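Local atomic coordinates of prolyl endopeptidase (Myxococcus xanthus, PDB entry 2BKL), a protein that probably hydrolyses oligopeptides after proline and, more slowly, alanine, as a serine peptidase of the prolyl oligopeptidase family. Residues A[252-257]-A[265-270]; A[273-278]-A[286-291]; A[297-302]-A[311-316]; A[329-334]-A[344-349]. All coordinates share one frame; numbering follows the deposited sequence.

Interaction 1 of 4, residues A[252-257]-A[265-270]; sequences NDVYWK and RLLVKG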
loop_
_atom_site.group_PDB
_atom_site.type_symbol
_atom_site.label_atom_id
_atom_site.label_comp_id
_atom_site.label_asym_id
_atom_site.label_seq_id
_atom_site.Cartn_x
_atom_site.Cartn_y
_atom_site.Cartn_z
ATOM N N ASN A 252 11.095 -12.483 9.898
ATOM C CA ASN A 252 12.038 -12.693 8.799
ATOM C C ASN A 252 13.385 -13.179 9.286
ATOM O O ASN A 252 13.709 -13.080 10.461
ATOM C CB ASN A 252 12.213 -11.424 7.951
ATOM C CG ASN A 252 12.945 -10.319 8.675
ATOM O OD1 ASN A 252 12.312 -9.545 9.400
ATOM N ND2 ASN A 252 14.243 -10.177 8.422
ATOM N N ASP A 253 14.148 -13.720 8.347
ATOM C CA ASP A 253 15.543 -14.066 8.541
ATOM C C ASP A 253 16.405 -13.043 7.869
ATOM O O ASP A 253 15.998 -12.405 6.887
ATOM C CB ASP A 253 15.849 -15.408 7.898
ATOM C CG ASP A 253 15.029 -16.536 8.467
ATOM O OD1 ASP A 253 14.600 -16.451 9.640
ATOM O OD2 ASP A 253 14.775 -17.554 7.783
ATOM N N VAL A 254 17.655 -12.935 8.311
ATOM C CA VAL A 254 18.642 -12.092 7.656
ATOM C C VAL A 254 19.942 -12.870 7.451
ATOM O O VAL A 254 20.488 -13.403 8.413
ATOM C CB VAL A 254 18.954 -10.802 8.460
ATOM C CG1 VAL A 254 19.921 -9.925 7.673
ATOM C CG2 VAL A 254 17.674 -10.033 8.750
ATOM N N TYR A 255 20.399 -12.912 6.207
ATOM C CA TYR A 255 21.700 -13.447 5.819
ATOM C C TYR A 255 22.568 -12.323 5.284
ATOM O O TYR A 255 22.087 -11.321 4.761
ATOM C CB TYR A 255 21.524 -14.531 4.755
ATOM C CG TYR A 255 20.808 -15.769 5.278
ATOM C CD1 TYR A 255 19.414 -15.830 5.343
ATOM C CD2 TYR A 255 21.528 -16.873 5.720
ATOM C CE1 TYR A 255 18.771 -16.964 5.833
ATOM C CE2 TYR A 255 20.884 -18.011 6.196
ATOM C CZ TYR A 255 19.517 -18.048 6.263
ATOM O OH TYR A 255 18.886 -19.185 6.748
ATOM N N TRP A 256 23.887 -12.470 5.408
ATOM C CA TRP A 256 24.793 -11.501 4.842
ATOM C C TRP A 256 26.106 -12.124 4.441
ATOM O O TRP A 256 26.444 -13.217 4.874
ATOM C CB TRP A 256 25.067 -10.373 5.841
ATOM C CG TRP A 256 25.871 -10.772 7.043
ATOM C CD1 TRP A 256 25.428 -11.451 8.141
ATOM C CD2 TRP A 256 27.245 -10.469 7.292
ATOM N NE1 TRP A 256 26.453 -11.613 9.043
ATOM C CE2 TRP A 256 27.576 -11.013 8.547
ATOM C CE3 TRP A 256 28.238 -9.815 6.565
ATOM C CZ2 TRP A 256 28.854 -10.906 9.095
ATOM C CZ3 TRP A 256 29.501 -9.709 7.103
ATOM C CH2 TRP A 256 29.795 -10.246 8.361
ATOM N N LYS A 257 26.801 -11.405 3.584
ATOM C CA LYS A 257 28.179 -11.719 3.260
ATOM C C LYS A 257 28.880 -10.485 2.750
ATOM O O LYS A 257 28.257 -9.473 2.422
ATOM C CB LYS A 257 28.279 -12.829 2.233
ATOM C CG LYS A 257 27.771 -12.534 0.844
ATOM C CD LYS A 257 27.723 -13.871 0.126
ATOM C CE LYS A 257 27.879 -13.791 -1.312
ATOM N NZ LYS A 257 28.046 -15.226 -1.739
ATOM N N ARG A 265 26.366 -15.878 5.539
ATOM C CA ARG A 265 26.357 -16.049 6.981
ATOM C C ARG A 265 24.937 -15.742 7.485
ATOM O O ARG A 265 24.289 -14.816 6.993
ATOM C CB ARG A 265 27.352 -15.059 7.625
ATOM C CG ARG A 265 28.792 -15.032 7.000
ATOM C CD ARG A 265 29.472 -13.636 7.054
ATOM N NE ARG A 265 30.888 -13.637 6.649
ATOM C CZ ARG A 265 31.880 -14.108 7.401
ATOM N NH1 ARG A 265 31.639 -14.601 8.610
ATOM N NH2 ARG A 265 33.131 -14.096 6.944
ATOM N N LEU A 266 24.445 -16.505 8.453
ATOM C CA LEU A 266 23.182 -16.187 9.107
ATOM C C LEU A 266 23.388 -15.116 10.140
ATOM O O LEU A 266 24.126 -15.321 11.090
ATOM C CB LEU A 266 22.614 -17.419 9.802
ATOM C CG LEU A 266 21.303 -17.281 10.573
ATOM C CD1 LEU A 266 20.150 -16.967 9.636
ATOM C CD2 LEU A 266 21.034 -18.584 11.364
ATOM N N LEU A 267 22.757 -13.963 9.956
ATOM C CA LEU A 267 22.728 -12.981 11.039
ATOM C C LEU A 267 21.743 -13.385 12.131
ATOM O O LEU A 267 22.093 -13.401 13.323
ATOM C CB LEU A 267 22.407 -11.588 10.541
ATOM C CG LEU A 267 22.390 -10.506 11.603
ATOM C CD1 LEU A 267 23.786 -10.286 12.223
ATOM C CD2 LEU A 267 21.865 -9.227 11.000
ATOM N N VAL A 268 20.511 -13.683 11.726
ATOM C CA VAL A 268 19.474 -14.062 12.662
ATOM C C VAL A 268 18.344 -14.768 11.943
ATOM O O VAL A 268 18.007 -14.447 10.802
ATOM C CB VAL A 268 18.944 -12.835 13.452
ATOM C CG1 VAL A 268 18.337 -11.778 12.533
ATOM C CG2 VAL A 268 17.942 -13.266 14.495
ATOM N N LYS A 269 17.812 -15.802 12.588
ATOM C CA LYS A 269 16.643 -16.519 12.126
ATOM C C LYS A 269 15.498 -16.055 13.008
ATOM O O LYS A 269 15.492 -16.300 14.213
ATOM C CB LYS A 269 16.874 -18.027 12.267
ATOM C CG LYS A 269 15.724 -18.911 11.791
ATOM C CD LYS A 269 16.248 -20.157 11.037
ATOM C CE LYS A 269 15.397 -21.402 11.314
ATOM N NZ LYS A 269 15.820 -22.580 10.486
ATOM N N GLY A 270 14.552 -15.328 12.436
ATOM C CA GLY A 270 13.478 -14.768 13.221
ATOM C C GLY A 270 12.435 -15.800 13.613
ATOM O O GLY A 270 12.001 -16.611 12.785
HETATM O O HOH W 1 26.391 -13.599 11.322
#

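Interaction 2 of 4, residues A[273-278]-A[286-291]; sequences AKYEVH and VLTDEG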
loop_
_atom_site.group_PDB
_atom_site.type_symbol
_atom_site.label_atom_id
_atom_site.label_comp_id
_atom_site.label_asym_id
_atom_site.label_seq_id
_atom_site.Cartn_x
_atom_site.Cartn_y
_atom_site.Cartn_z
ATOM N N ALA A 273 9.661 -12.656 15.224
ATOM C CA ALA A 273 10.299 -11.332 15.255
ATOM C C ALA A 273 10.848 -10.971 13.872
ATOM O O ALA A 273 11.230 -11.856 13.097
ATOM C CB ALA A 273 11.436 -11.304 16.279
ATOM N N LYS A 274 10.835 -9.674 13.582
ATOM C CA LYS A 274 11.384 -9.098 12.376
ATOM C C LYS A 274 12.631 -8.318 12.666
ATOM O O LYS A 274 12.804 -7.787 13.769
ATOM C CB LYS A 274 10.384 -8.156 11.703
ATOM C CG LYS A 274 9.175 -8.841 11.203
ATOM C CD LYS A 274 8.182 -7.839 10.595
ATOM C CE LYS A 274 7.471 -7.077 11.690
ATOM N NZ LYS A 274 6.433 -6.177 11.149
ATOM N N TYR A 275 13.467 -8.205 11.642
ATOM C CA TYR A 275 14.764 -7.555 11.723
ATOM C C TYR A 275 15.062 -6.852 10.409
ATOM O O TYR A 275 15.018 -7.481 9.353
ATOM C CB TYR A 275 15.886 -8.556 11.989
ATOM C CG TYR A 275 15.671 -9.419 13.173
ATOM C CD1 TYR A 275 14.848 -10.545 13.104
ATOM C CD2 TYR A 275 16.320 -9.153 14.378
ATOM C CE1 TYR A 275 14.655 -11.363 14.234
ATOM C CE2 TYR A 275 16.129 -9.954 15.496
ATOM C CZ TYR A 275 15.285 -11.060 15.419
ATOM O OH TYR A 275 15.086 -11.867 16.523
ATOM N N GLU A 276 15.404 -5.569 10.473
ATOM C CA GLU A 276 15.843 -4.784 9.319
ATOM C C GLU A 276 17.214 -4.229 9.646
ATOM O O GLU A 276 17.431 -3.720 10.744
ATOM C CB GLU A 276 14.866 -3.643 9.083
ATOM C CG GLU A 276 15.199 -2.761 7.896
ATOM C CD GLU A 276 14.321 -1.531 7.822
ATOM O OE1 GLU A 276 13.146 -1.586 8.243
ATOM O OE2 GLU A 276 14.804 -0.490 7.341
ATOM N N VAL A 277 18.150 -4.315 8.704
ATOM C CA VAL A 277 19.535 -3.969 8.966
ATOM C C VAL A 277 20.055 -2.903 8.004
ATOM O O VAL A 277 19.771 -2.936 6.786
ATOM C CB VAL A 277 20.460 -5.199 8.842
ATOM C CG1 VAL A 277 21.864 -4.852 9.316
ATOM C CG2 VAL A 277 19.889 -6.351 9.579
ATOM N N HIS A 278 20.785 -1.937 8.550
ATOM C CA HIS A 278 21.538 -0.966 7.757
ATOM C C HIS A 278 22.974 -0.974 8.228
ATOM O O HIS A 278 23.222 -0.976 9.415
ATOM C CB HIS A 278 20.895 0.411 7.903
ATOM C CG HIS A 278 19.523 0.471 7.306
ATOM N ND1 HIS A 278 19.303 0.357 5.948
ATOM C CD2 HIS A 278 18.302 0.565 7.883
ATOM C CE1 HIS A 278 18.000 0.390 5.713
ATOM N NE2 HIS A 278 17.373 0.527 6.870
ATOM N N VAL A 286 20.453 -2.612 13.609
ATOM C CA VAL A 286 19.391 -3.598 13.467
ATOM C C VAL A 286 18.150 -3.090 14.178
ATOM O O VAL A 286 18.155 -2.944 15.402
ATOM C CB VAL A 286 19.797 -4.966 14.061
ATOM C CG1 VAL A 286 18.670 -5.973 13.939
ATOM C CG2 VAL A 286 21.041 -5.496 13.404
ATOM N N LEU A 287 17.100 -2.851 13.409
ATOM C CA LEU A 287 15.801 -2.462 13.933
ATOM C C LEU A 287 14.968 -3.708 14.090
ATOM O O LEU A 287 14.784 -4.455 13.120
ATOM C CB LEU A 287 15.106 -1.493 12.960
ATOM C CG LEU A 287 13.651 -1.144 13.256
ATOM C CD1 LEU A 287 13.477 -0.368 14.563
ATOM C CD2 LEU A 287 13.067 -0.375 12.059
ATOM N N THR A 288 14.452 -3.963 15.284
ATOM C CA THR A 288 13.753 -5.217 15.550
ATOM C C THR A 288 12.685 -5.121 16.612
ATOM O O THR A 288 12.748 -4.261 17.510
ATOM C CB THR A 288 14.804 -6.299 15.924
ATOM O OG1 THR A 288 14.163 -7.555 16.141
ATOM C CG2 THR A 288 15.484 -5.977 17.228
ATOM N N ASP A 289 11.696 -6.012 16.509
ATOM C CA ASP A 289 10.702 -6.196 17.555
ATOM C C ASP A 289 11.021 -7.374 18.495
ATOM O O ASP A 289 10.226 -7.712 19.365
ATOM C CB ASP A 289 9.256 -6.259 17.003
ATOM C CG ASP A 289 9.041 -7.341 16.032
ATOM O OD1 ASP A 289 9.882 -8.266 15.972
ATOM O OD2 ASP A 289 8.008 -7.366 15.297
ATOM N N GLU A 290 12.197 -7.968 18.344
ATOM C CA GLU A 290 12.611 -9.021 19.263
ATOM C C GLU A 290 12.678 -8.490 20.688
ATOM O O GLU A 290 13.432 -7.554 20.964
ATOM C CB GLU A 290 13.949 -9.608 18.842
ATOM C CG GLU A 290 14.276 -10.925 19.556
ATOM C CD GLU A 290 15.761 -11.170 19.679
ATOM O OE1 GLU A 290 16.420 -11.464 18.644
ATOM O OE2 GLU A 290 16.270 -11.113 20.826
ATOM N N GLY A 291 11.856 -9.070 21.565
ATOM C CA GLY A 291 11.740 -8.624 22.942
ATOM C C GLY A 291 11.333 -7.167 23.098
ATOM O O GLY A 291 11.634 -6.557 24.110
#

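Interaction 3 of 4, residues A[297-302]-A[311-316]; sequences VFEVDP and KEIVPE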
loop_
_atom_site.group_PDB
_atom_site.type_symbol
_atom_site.label_atom_id
_atom_site.label_comp_id
_atom_site.label_asym_id
_atom_site.label_seq_id
_atom_site.Cartn_x
_atom_site.Cartn_y
_atom_site.Cartn_z
ATOM N N VAL A 297 16.512 -0.630 18.662
ATOM C CA VAL A 297 17.686 -0.684 17.790
ATOM C C VAL A 297 18.918 -1.228 18.493
ATOM O O VAL A 297 19.273 -0.765 19.562
ATOM C CB VAL A 297 18.042 0.685 17.157
ATOM C CG1 VAL A 297 19.138 0.517 16.110
ATOM C CG2 VAL A 297 16.795 1.333 16.529
ATOM N N PHE A 298 19.579 -2.174 17.841
ATOM C CA PHE A 298 20.859 -2.753 18.257
ATOM C C PHE A 298 21.978 -2.316 17.301
ATOM O O PHE A 298 21.760 -2.079 16.105
ATOM C CB PHE A 298 20.800 -4.289 18.221
ATOM C CG PHE A 298 19.954 -4.908 19.283
ATOM C CD1 PHE A 298 20.493 -5.190 20.528
ATOM C CD2 PHE A 298 18.628 -5.238 19.045
ATOM C CE1 PHE A 298 19.744 -5.774 21.500
ATOM C CE2 PHE A 298 17.863 -5.793 20.038
ATOM C CZ PHE A 298 18.428 -6.081 21.277
ATOM N N GLU A 299 23.184 -2.184 17.843
ATOM C CA GLU A 299 24.409 -2.060 17.067
ATOM C C GLU A 299 25.084 -3.416 17.099
ATOM O O GLU A 299 25.227 -4.004 18.176
ATOM C CB GLU A 299 25.340 -0.992 17.642
ATOM C CG GLU A 299 26.629 -0.805 16.858
ATOM C CD GLU A 299 27.484 0.343 17.357
ATOM O OE1 GLU A 299 26.989 1.260 18.051
ATOM O OE2 GLU A 299 28.680 0.327 17.049
ATOM N N VAL A 300 25.463 -3.911 15.927
ATOM C CA VAL A 300 26.101 -5.221 15.791
ATOM C C VAL A 300 27.438 -5.059 15.107
ATOM O O VAL A 300 27.546 -4.349 14.111
ATOM C CB VAL A 300 25.207 -6.165 14.972
ATOM C CG1 VAL A 300 25.889 -7.549 14.781
ATOM C CG2 VAL A 300 23.844 -6.301 15.628
ATOM N N ASP A 301 28.462 -5.711 15.661
ATOM C CA ASP A 301 29.797 -5.745 15.096
ATOM C C ASP A 301 29.872 -6.943 14.134
ATOM O O ASP A 301 29.661 -8.055 14.550
ATOM C CB ASP A 301 30.761 -5.933 16.256
ATOM C CG ASP A 301 32.197 -5.883 15.837
ATOM O OD1 ASP A 301 32.502 -5.985 14.626
ATOM O OD2 ASP A 301 33.085 -5.705 16.693
ATOM N N PRO A 302 30.088 -6.719 12.845
ATOM C CA PRO A 302 30.142 -7.835 11.883
ATOM C C PRO A 302 31.199 -8.888 12.275
ATOM O O PRO A 302 31.045 -10.031 11.889
ATOM C CB PRO A 302 30.535 -7.154 10.578
ATOM C CG PRO A 302 30.205 -5.686 10.776
ATOM C CD PRO A 302 30.296 -5.406 12.203
ATOM N N LYS A 311 24.546 -4.936 20.990
ATOM C CA LYS A 311 24.425 -3.875 21.986
ATOM C C LYS A 311 23.182 -3.038 21.708
ATOM O O LYS A 311 23.046 -2.453 20.645
ATOM C CB LYS A 311 25.686 -3.015 22.075
ATOM C CG LYS A 311 26.134 -2.266 20.861
ATOM C CD LYS A 311 27.566 -1.695 21.033
ATOM C CE LYS A 311 27.578 -0.189 21.334
ATOM N NZ LYS A 311 28.939 0.218 21.817
ATOM N N GLU A 312 22.244 -3.036 22.637
ATOM C CA GLU A 312 21.097 -2.170 22.507
ATOM C C GLU A 312 21.548 -0.711 22.574
ATOM O O GLU A 312 22.148 -0.289 23.555
ATOM C CB GLU A 312 20.097 -2.463 23.606
ATOM C CG GLU A 312 18.797 -1.690 23.500
ATOM C CD GLU A 312 17.857 -1.999 24.635
ATOM O OE1 GLU A 312 18.231 -1.723 25.806
ATOM O OE2 GLU A 312 16.755 -2.513 24.381
ATOM N N ILE A 313 21.270 0.064 21.536
ATOM C CA ILE A 313 21.603 1.497 21.541
ATOM C C ILE A 313 20.377 2.424 21.580
ATOM O O ILE A 313 20.507 3.568 21.987
ATOM C CB ILE A 313 22.523 1.871 20.367
ATOM C CG1 ILE A 313 21.893 1.542 19.014
ATOM C CG2 ILE A 313 23.883 1.165 20.498
ATOM C CD1 ILE A 313 22.603 2.247 17.827
ATOM N N VAL A 314 19.216 1.953 21.135
ATOM C CA VAL A 314 17.981 2.723 21.251
ATOM C C VAL A 314 16.953 1.793 21.864
ATOM O O VAL A 314 16.413 0.902 21.187
ATOM C CB VAL A 314 17.457 3.264 19.899
ATOM C CG1 VAL A 314 16.145 4.077 20.120
ATOM C CG2 VAL A 314 18.469 4.133 19.240
ATOM N N PRO A 315 16.734 1.893 23.169
ATOM C CA PRO A 315 15.753 1.020 23.807
ATOM C C PRO A 315 14.338 1.238 23.336
ATOM O O PRO A 315 14.031 2.267 22.758
ATOM C CB PRO A 315 15.889 1.374 25.302
ATOM C CG PRO A 315 17.226 1.930 25.420
ATOM C CD PRO A 315 17.465 2.703 24.154
ATOM N N GLU A 316 13.484 0.251 23.548
ATOM C CA GLU A 316 12.070 0.414 23.276
ATOM C C GLU A 316 11.525 1.631 24.014
ATOM O O GLU A 316 11.798 1.820 25.211
ATOM C CB GLU A 316 11.302 -0.846 23.707
ATOM C CG GLU A 316 9.859 -0.902 23.256
ATOM C CD GLU A 316 9.105 -2.134 23.736
ATOM O OE1 GLU A 316 9.526 -2.761 24.745
ATOM O OE2 GLU A 316 8.063 -2.442 23.140
#

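Interaction 4 of 4, residues A[329-334]-A[344-349]; sequences GGHLSL and VRVATL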
loop_
_atom_site.group_PDB
_atom_site.type_symbol
_atom_site.label_atom_id
_atom_site.label_comp_id
_atom_site.label_asym_id
_atom_site.label_seq_id
_atom_site.Cartn_x
_atom_site.Cartn_y
_atom_site.Cartn_z
ATOM N N GLY A 329 23.324 11.850 7.302
ATOM C CA GLY A 329 24.248 12.832 7.837
ATOM C C GLY A 329 25.016 12.368 9.055
ATOM O O GLY A 329 25.186 13.147 9.999
ATOM N N GLY A 330 25.401 11.105 9.074
ATOM C CA GLY A 330 26.216 10.586 10.177
ATOM C C GLY A 330 25.465 10.380 11.474
ATOM O O GLY A 330 26.080 10.216 12.523
ATOM N N HIS A 331 24.136 10.368 11.393
ATOM C CA HIS A 331 23.228 10.224 12.529
ATOM C C HIS A 331 22.148 9.187 12.207
ATOM O O HIS A 331 21.970 8.773 11.050
ATOM C CB HIS A 331 22.528 11.561 12.817
ATOM C CG HIS A 331 23.415 12.599 13.437
ATOM N ND1 HIS A 331 24.497 13.138 12.780
ATOM C CD2 HIS A 331 23.371 13.204 14.646
ATOM C CE1 HIS A 331 25.110 14.001 13.573
ATOM N NE2 HIS A 331 24.437 14.075 14.708
ATOM N N LEU A 332 21.447 8.736 13.240
ATOM C CA LEU A 332 20.217 7.952 13.099
ATOM C C LEU A 332 19.006 8.862 13.094
ATOM O O LEU A 332 18.901 9.745 13.921
ATOM C CB LEU A 332 20.099 6.967 14.260
ATOM C CG LEU A 332 21.239 5.949 14.401
ATOM C CD1 LEU A 332 20.987 5.115 15.628
ATOM C CD2 LEU A 332 21.403 5.075 13.189
ATOM N N SER A 333 18.083 8.643 12.167
ATOM C CA SER A 333 16.778 9.308 12.154
ATOM C C SER A 333 15.717 8.260 12.444
ATOM O O SER A 333 15.628 7.281 11.753
ATOM C CB SER A 333 16.512 10.017 10.830
ATOM O OG SER A 333 15.312 10.771 10.916
ATOM N N LEU A 334 14.951 8.505 13.495
ATOM C CA LEU A 334 14.030 7.524 14.073
ATOM C C LEU A 334 12.607 8.059 13.903
ATOM O O LEU A 334 12.242 9.120 14.434
ATOM C CB LEU A 334 14.330 7.316 15.550
ATOM C CG LEU A 334 15.786 7.013 15.956
ATOM C CD1 LEU A 334 15.974 7.040 17.449
ATOM C CD2 LEU A 334 16.140 5.698 15.439
ATOM N N VAL A 344 9.540 12.528 14.613
ATOM C CA VAL A 344 10.832 12.149 14.079
ATOM C C VAL A 344 11.921 12.648 15.025
ATOM O O VAL A 344 11.955 13.806 15.415
ATOM C CB VAL A 344 11.020 12.688 12.653
ATOM C CG1 VAL A 344 12.413 12.304 12.124
ATOM C CG2 VAL A 344 9.917 12.123 11.744
ATOM N N ARG A 345 12.813 11.734 15.413
ATOM C CA ARG A 345 13.878 12.016 16.381
ATOM C C ARG A 345 15.239 11.696 15.774
ATOM O O ARG A 345 15.426 10.658 15.113
ATOM C CB ARG A 345 13.666 11.174 17.634
ATOM C CG ARG A 345 12.339 11.417 18.335
ATOM C CD ARG A 345 12.218 10.647 19.627
ATOM N NE ARG A 345 10.847 10.652 20.121
ATOM C CZ ARG A 345 10.347 9.767 20.978
ATOM N NH1 ARG A 345 11.079 8.777 21.452
ATOM N NH2 ARG A 345 9.079 9.869 21.356
ATOM N N VAL A 346 16.177 12.614 15.947
ATOM C CA VAL A 346 17.549 12.460 15.484
ATOM C C VAL A 346 18.388 12.045 16.679
ATOM O O VAL A 346 18.277 12.642 17.744
ATOM C CB VAL A 346 18.092 13.766 14.859
ATOM C CG1 VAL A 346 19.574 13.631 14.461
ATOM C CG2 VAL A 346 17.259 14.113 13.652
ATOM N N ALA A 347 19.172 11.004 16.497
ATOM C CA ALA A 347 20.086 10.482 17.526
ATOM C C ALA A 347 21.472 10.276 16.936
ATOM O O ALA A 347 21.624 10.155 15.720
ATOM C CB ALA A 347 19.574 9.161 18.083
ATOM N N THR A 348 22.495 10.189 17.791
ATOM C CA THR A 348 23.808 9.855 17.277
ATOM C C THR A 348 23.839 8.394 16.904
ATOM O O THR A 348 22.935 7.617 17.234
ATOM C CB THR A 348 24.933 10.124 18.300
ATOM O OG1 THR A 348 24.798 9.216 19.393
ATOM C CG2 THR A 348 24.822 11.542 18.893
ATOM N N LEU A 349 24.910 7.998 16.242
ATOM C CA LEU A 349 25.121 6.590 15.896
ATOM C C LEU A 349 25.262 5.682 17.128
ATOM O O LEU A 349 25.101 4.472 17.026
ATOM C CB LEU A 349 26.341 6.447 14.984
ATOM C CG LEU A 349 26.240 7.063 13.596
ATOM C CD1 LEU A 349 27.592 6.955 12.880
ATOM C CD2 LEU A 349 25.125 6.427 12.785
HETATM O O HOH W 2 26.482 10.398 15.198
#

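Interaction 1 of 4, residues A[252-257]-A[265-270]
A classic beta bulge marks this antiparallel pairing of the last two strands in one four-stranded sheet of the beta-propeller domain: L267 and V268 both face V254, whose O takes a bond of 2.8 Å from L267 N and a longer, weak one from V268 N. Beyond the bulge, W256 and R265 form a hydrogen-bonded pair. R265 CD lies over one face of the indole, 3.5 Å from the centre of the six-membered ring of W256, a CH-pi contact. A long, flexible arginine suits this exposed edge, since its CD methylene covers the ring while NE reaches a salt bridge with E261. Water 1 accepts from W256 NE1 at 3.0 Å and donates to L266 O, so the indole N-H is satisfied. L266 CD1 sits over the Y255 ring, 3.6 Å from CZ. At the far end D253 OD1 accepts from G270 N at 3.0 Å and is also salt-bridged to R247. Strand 241-247 flanks 251-257 within the sheet, 265-269 is one of its two outer strands, and V254 and L267 pack against V277 of strand 275-280 in the next sheet.

Interaction 2 of 4, residues A[273-278]-A[286-291]
A chi1 of -54° sets Y275 CG anti to the carbonyl carbon, and the side chain runs beside that of T288; the chi1 of E290 (-166°) puts its CG anti to the backbone N, 3.3 Å from Y275 OH. Y275 OH donates to E290 OE1 at 2.5 Å, using the anti lone pair of a carboxylate that comes in at the ring edge, turned 68° from the ring. T288 OG1 stands over one ring face, 3.2 Å from Y275 CE2. This hydroxyl donates to K274 O at 2.7 Å and accepts from E290 N, closing an ST turn; a threonine suits a strand end that needs both roles. D289 OD1 receives K274 N at 2.9 Å, met on the syn side. A phenylalanine in place of Y275 would probably leave E290 OE1 without this donor and its side chain less firmly placed, although OE2 keeps a salt bridge to R307. Further along, E276 and L287 exchange two backbone bonds, while V277 and V286 lie side by side, branched residues apt for a buried strand face. Strands 275-280 and 283-288 begin their four-stranded antiparallel propeller sheet; Y275 packs on V254 and V268 of the preceding sheet, and L287 on L322 and V325 of the following one.

Interaction 3 of 4, residues A[297-302]-A[311-316]
V297 and V314 lie side by side and point the same way, their CB atoms 3.8 Å apart, whereas I313 crosses V297 obliquely. Both I313 and V314 face V297, which makes this a classic beta bulge. V297 O is gripped by two donors, I313 N at 2.9 Å and V314 N at 3.1 Å, the first in the carbonyl plane and the second tilted 19° from it. Beta-branched valines suit positions 297 and 314 because they fill a buried sheet face while keeping to extended backbone; I313 is the bulge residue at which the strand bends. Next along, the side chains of E299 and K311 lie side by side, pointing the same way: K311 CG rests 3.6 Å from E299 CB, and their charged ends come near without forming a salt bridge. E299 instead spends OE2 on R283. I313 meets E299 at about a right angle, its CG2 3.9 Å from E299 CB, so the glutamate stem has apolar cover. On the other face, F298 crosses E312 obliquely, with CE1 3.9 Å from E312 CB and CD1 3.5 Å from E312 N. An alanine at F298 would probably open a gap beside E312 and deprive W310 of the ring it meets edge-to-face. E312 itself reaches R296 through OE2. Strand 296-300 is bonded on its other side to 283-288, so 311-314 forms the outer edge of this propeller sheet. Toward the next sheet, V297 of strand 296-300 packs on L322 and V325 of strand 321-328, and V314 on L334 and Y336 of strand 331-338.

Interaction 4 of 4, residues A[329-334]-A[344-349]
Backbone hydrogen bonds join L332 with A347 and L334 with R345, two hydrogen-bonded pairs of an antiparallel hairpin whose strands are the middle two of a four-stranded propeller sheet. The L334 N to R345 O bond measures 2.7 Å, and A347 N to L332 O is nearly straight at 174°. Between them S333 and V346 form a non-hydrogen-bonded pair.

Aliphatic groups of L332, L334 and A347 pack together on one face, which R345 shares. L334 CD1 lies 4.2 Å from A347 CB, and the small alanine suits a place beside two larger leucines. L332 CD2 meets L349 CD2 at 4.0 Å, the two side chains crossing at about a right angle. Near the start of the strand the imidazole of H331 crosses V346 obliquely, CD2 3.8 Å from V346 CG1.

Polar side chains find their partners nearby. H331 ND1 donates to G329 O at 2.9 Å, with the oxygen close to the ring plane but the donor 38° out of the carbonyl plane; this bond probably holds the ring's rotation. G329 and G330 both have positive phi, which glycine adopts readily. Water 2 donates to G330 O and accepts from L349 N, bridging the two segments. S333 OG, 3.5 Å from V344 CG1, bonds to N367, and R345 bridges to E343 and D317.

The chemistry is thus divided: main-chain bonds set the register, aliphatic groups pack across the pair, and the side chains of H331, S333 and R345 bond to their own strand's neighbourhood or to other parts of the chain (G329, E343, D317, N367).

The four contacts are antiparallel strand pairings in three successive sheets of the beta-propeller. Interactions 2 and 3 share one sheet, with centres about 10 Å apart, and V286 N lies 2.9 Å from F298 O where their strands adjoin. Interaction 1 belongs to the preceding sheet and touches interaction 2 through N252 OD1, 2.9 Å from Y275 N. Interaction 4, in the following sheet, packs on interaction 3, with V314 CG1 4.0 Å from L334 CD1; it does not touch interaction 1. The bound benzyloxycarbonyl-alanyl-proline lies about 11 Å from the K274 side chain and about 14 Å from that of N252; K274 NZ is hydrogen-bonded to O of W249, a ligand-pocket residue. Interactions 3 and 4 are propeller packing.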